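Local atomic coordinates of putative enoyl-CoA hydratase/isomerase (Mycobacterium abscessus, PDB entry 3RSI), a protein that probably acts as a hydro-lyase of the enoyl-CoA hydratase/isomerase (crotonase) family in lipid metabolism, and is a trimer in the crystal. Residues I233-R236 / L237-V241; E171-T174 / A175-Y179. All blocks are in the same frame, centred on the assembly; numbering follows the deposited sequence.

Contact 1: residues I233-R236 / L237-V241; sequences IEAR and LTRPV
E234 and T238 meet in a local contact one turn apart within helix 227-242, just ahead of the kink at P240. The two side chains run alongside each other in the same direction, and the T238 hydroxyl turns back on the helix: OG1 lies anti to its own carbonyl carbon (chi1 -66°) and donates to E234 O at 2.8 Å, reaching the oxygen from above the carbonyl plane. The backbone bonds that T238 N and L237 N make to the same oxygen are both weak. One residue on, R239 N bonds A235 O at 3.0 Å, and the arginine then folds back, its chain bent at chi3, until A235 O sits 3.8 Å above the centre of the R239 guanidinium plane. R239 NH2 comes within 3.7 Å of A235 CB. P240 has no N-H to give; instead its ring carbon CD rests 3.0 Å from R236 O, and the helix kinks at this turn. L237 packs against E217 and A218 of helix 209-222. On a different flank E234 OE2 accepts from V152 N of a second subunit, and more weakly from M151 N of that subunit. Chemically, E234 O collects a hydroxyl and two weakly placed amides, while the partial negative charge of A235 O probably faces the positive charge of the R239 guanidinium favourably.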
# COMPACT_ATOMS: atom_id res chain seq x y z
N ILE B 233 14.48 -6.18 -13.85
CA ILE B 233 13.94 -4.99 -14.55
C ILE B 233 14.65 -3.72 -14.04
O ILE B 233 15.18 -2.92 -14.83
CB ILE B 233 12.40 -4.88 -14.37
CG1 ILE B 233 11.69 -6.00 -15.13
CG2 ILE B 233 11.87 -3.53 -14.81
CD1 ILE B 233 10.18 -6.15 -14.81
N GLU B 234 14.70 -3.57 -12.73
CA GLU B 234 15.42 -2.47 -12.08
C GLU B 234 16.89 -2.37 -12.54
O GLU B 234 17.38 -1.29 -12.87
CB GLU B 234 15.35 -2.64 -10.56
CG GLU B 234 16.04 -1.52 -9.76
CD GLU B 234 15.86 -1.71 -8.27
OE1 GLU B 234 16.44 -2.68 -7.72
OE2 GLU B 234 15.11 -0.92 -7.66
N ALA B 235 17.60 -3.50 -12.57
CA ALA B 235 19.03 -3.51 -12.96
C ALA B 235 19.22 -3.08 -14.41
O ALA B 235 20.15 -2.33 -14.72
CB ALA B 235 19.63 -4.89 -12.74
N ARG B 236 18.33 -3.53 -15.28
CA ARG B 236 18.42 -3.22 -16.71
C ARG B 236 18.34 -1.72 -16.95
O ARG B 236 19.02 -1.18 -17.85
CB ARG B 236 17.30 -3.94 -17.49
CG ARG B 236 17.12 -3.50 -18.95
CD ARG B 236 15.92 -4.18 -19.64
NE ARG B 236 14.65 -3.43 -19.49
CZ ARG B 236 13.52 -3.93 -18.98
NH1 ARG B 236 13.43 -5.19 -18.57
NH2 ARG B 236 12.44 -3.15 -18.89
N LEU B 237 17.52 -1.05 -16.16
CA LEU B 237 17.35 0.41 -16.24
C LEU B 237 18.40 1.17 -15.39
O LEU B 237 18.66 2.35 -15.62
CB LEU B 237 15.92 0.77 -15.81
CG LEU B 237 14.87 0.37 -16.87
CD1 LEU B 237 13.46 0.18 -16.31
CD2 LEU B 237 14.86 1.43 -17.95
N THR B 238 18.99 0.51 -14.41
CA THR B 238 20.00 1.15 -13.57
C THR B 238 21.37 1.22 -14.26
O THR B 238 22.07 2.22 -14.16
CB THR B 238 20.08 0.44 -12.22
OG1 THR B 238 18.85 0.64 -11.52
CG2 THR B 238 21.25 0.96 -11.36
N ARG B 239 21.73 0.15 -14.97
CA ARG B 239 23.05 0.04 -15.60
C ARG B 239 23.39 1.22 -16.51
O ARG B 239 24.47 1.78 -16.38
CB ARG B 239 23.20 -1.28 -16.38
CG ARG B 239 23.51 -2.48 -15.52
CD ARG B 239 23.69 -3.76 -16.36
NE ARG B 239 22.95 -4.88 -15.77
CZ ARG B 239 21.89 -5.49 -16.31
NH1 ARG B 239 21.41 -5.15 -17.50
NH2 ARG B 239 21.32 -6.48 -15.63
N PRO B 240 22.48 1.58 -17.44
CA PRO B 240 22.72 2.73 -18.32
C PRO B 240 22.93 4.03 -17.53
O PRO B 240 23.73 4.86 -17.93
CB PRO B 240 21.46 2.80 -19.18
CG PRO B 240 20.94 1.45 -19.20
CD PRO B 240 21.24 0.89 -17.82
N VAL B 241 22.24 4.18 -16.40
CA VAL B 241 22.39 5.38 -15.58
C VAL B 241 23.79 5.42 -14.97
O VAL B 241 24.49 6.43 -15.08
CB VAL B 241 21.31 5.46 -14.48
CG1 VAL B 241 21.57 6.62 -13.54
CG2 VAL B 241 19.91 5.58 -15.12

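Contact 2: residues E171-T174 / A175-Y179; sequences EPLT and AFEAY
T174 and E177 exchange side-chain-to-backbone hydrogen bonds in both directions, a capping box at the start of helix 175-180. T174 is the N-cap. T174 OG1 occupies the position between backbone N and carbonyl carbon (chi1 63°), which places it by the first helical turn, where it accepts from E177 N at 3.0 Å along a nearly straight path of 164°. In return the E177 chain, extended beyond CG, reaches back so that OE1 receives T174 N at 3.1 Å. The carboxylate uses the anti lone pair of OE1, and the bond is straighter still at 169°. Between the two polar links the aliphatic part of E177 is drawn against the threonine, with CG 3.3 Å from T174 OG1. L173, the third main participant, crosses E177 at about a right angle: its CD2 approaches E177 OE1 to 3.9 Å, while L173 CD1 lies 4.2 Å from A178 CA. The first regular helical bond, A178 N to T174 O at 2.9 Å, continues the turn. Behind the cap, L173 pairs through its backbone with F135 in strand 134-136 and rests on K162 and M166 of helix 160-169, whereas A175 faces V187 of strand 186-188.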
# COMPACT_ATOMS: atom_id res chain seq x y z
N GLU B 171 -18.75 6.98 -3.48
CA GLU B 171 -18.75 8.22 -2.73
C GLU B 171 -17.35 8.87 -2.70
O GLU B 171 -16.33 8.16 -2.58
CB GLU B 171 -19.26 7.98 -1.31
CG GLU B 171 -20.76 7.69 -1.28
CD GLU B 171 -21.57 8.95 -1.57
OE1 GLU B 171 -21.55 9.86 -0.72
OE2 GLU B 171 -22.17 9.04 -2.66
N PRO B 172 -17.30 10.22 -2.77
CA PRO B 172 -16.04 10.94 -2.85
C PRO B 172 -15.27 11.09 -1.55
O PRO B 172 -15.83 10.95 -0.46
CB PRO B 172 -16.46 12.32 -3.35
CG PRO B 172 -17.80 12.51 -2.79
CD PRO B 172 -18.45 11.14 -2.84
N LEU B 173 -13.97 11.36 -1.66
CA LEU B 173 -13.16 11.68 -0.50
C LEU B 173 -12.91 13.18 -0.48
O LEU B 173 -12.88 13.83 -1.52
CB LEU B 173 -11.80 10.96 -0.55
CG LEU B 173 -11.74 9.42 -0.57
CD1 LEU B 173 -10.28 8.95 -0.48
CD2 LEU B 173 -12.60 8.86 0.55
N THR B 174 -12.74 13.73 0.72
CA THR B 174 -12.24 15.09 0.87
C THR B 174 -10.74 15.10 0.59
O THR B 174 -10.12 14.04 0.50
CB THR B 174 -12.44 15.62 2.30
OG1 THR B 174 -11.67 14.81 3.21
CG2 THR B 174 -13.94 15.58 2.69
N ALA B 175 -10.17 16.29 0.49
CA ALA B 175 -8.74 16.44 0.25
C ALA B 175 -7.96 15.90 1.44
O ALA B 175 -6.92 15.27 1.26
CB ALA B 175 -8.39 17.91 0.01
N PHE B 176 -8.48 16.14 2.64
CA PHE B 176 -7.86 15.66 3.88
C PHE B 176 -7.83 14.11 3.91
O PHE B 176 -6.83 13.50 4.26
CB PHE B 176 -8.67 16.23 5.05
CG PHE B 176 -8.12 15.93 6.41
CD1 PHE B 176 -7.20 16.80 7.00
CD2 PHE B 176 -8.60 14.84 7.14
CE1 PHE B 176 -6.72 16.56 8.28
CE2 PHE B 176 -8.13 14.60 8.44
CZ PHE B 176 -7.18 15.45 9.00
N GLU B 177 -8.95 13.50 3.52
CA GLU B 177 -9.03 12.05 3.41
C GLU B 177 -8.11 11.48 2.33
O GLU B 177 -7.47 10.44 2.54
CB GLU B 177 -10.46 11.63 3.12
CG GLU B 177 -11.37 11.69 4.32
CD GLU B 177 -12.75 11.21 3.97
OE1 GLU B 177 -13.34 11.78 3.01
OE2 GLU B 177 -13.23 10.26 4.62
N ALA B 178 -8.09 12.14 1.18
CA ALA B 178 -7.22 11.76 0.06
C ALA B 178 -5.78 11.80 0.52
O ALA B 178 -4.99 10.93 0.17
CB ALA B 178 -7.39 12.69 -1.12
N TYR B 179 -5.44 12.81 1.31
CA TYR B 179 -4.07 12.88 1.86
C TYR B 179 -3.85 11.83 2.94
O TYR B 179 -2.79 11.20 2.98
CB TYR B 179 -3.76 14.27 2.39
CG TYR B 179 -2.39 14.43 2.98
CD1 TYR B 179 -1.26 14.53 2.16
CD2 TYR B 179 -2.20 14.50 4.36
CE1 TYR B 179 0.02 14.72 2.70
CE2 TYR B 179 -0.90 14.65 4.92
CZ TYR B 179 0.19 14.77 4.08
OH TYR B 179 1.46 14.90 4.60

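How the contacts relate
Both contacts set a threonine hydroxyl against the main chain, in opposite roles and at different places along a helix. In contact 2 the hydroxyl accepts from an amide at a helix start; in contact 1 it donates to a carbonyl within a helix, from a threonine two residues before P240. Their centres are 36 Å apart, on opposite sides of the chain's centre, and the nearest atoms remain about 24 Å from each other, so neither touches the other. Each lies near a subunit boundary: contact 1 borders a second subunit through its 233-236 segment, and Y179 of the 175-179 segment in contact 2 stacks on H180 of a second subunit.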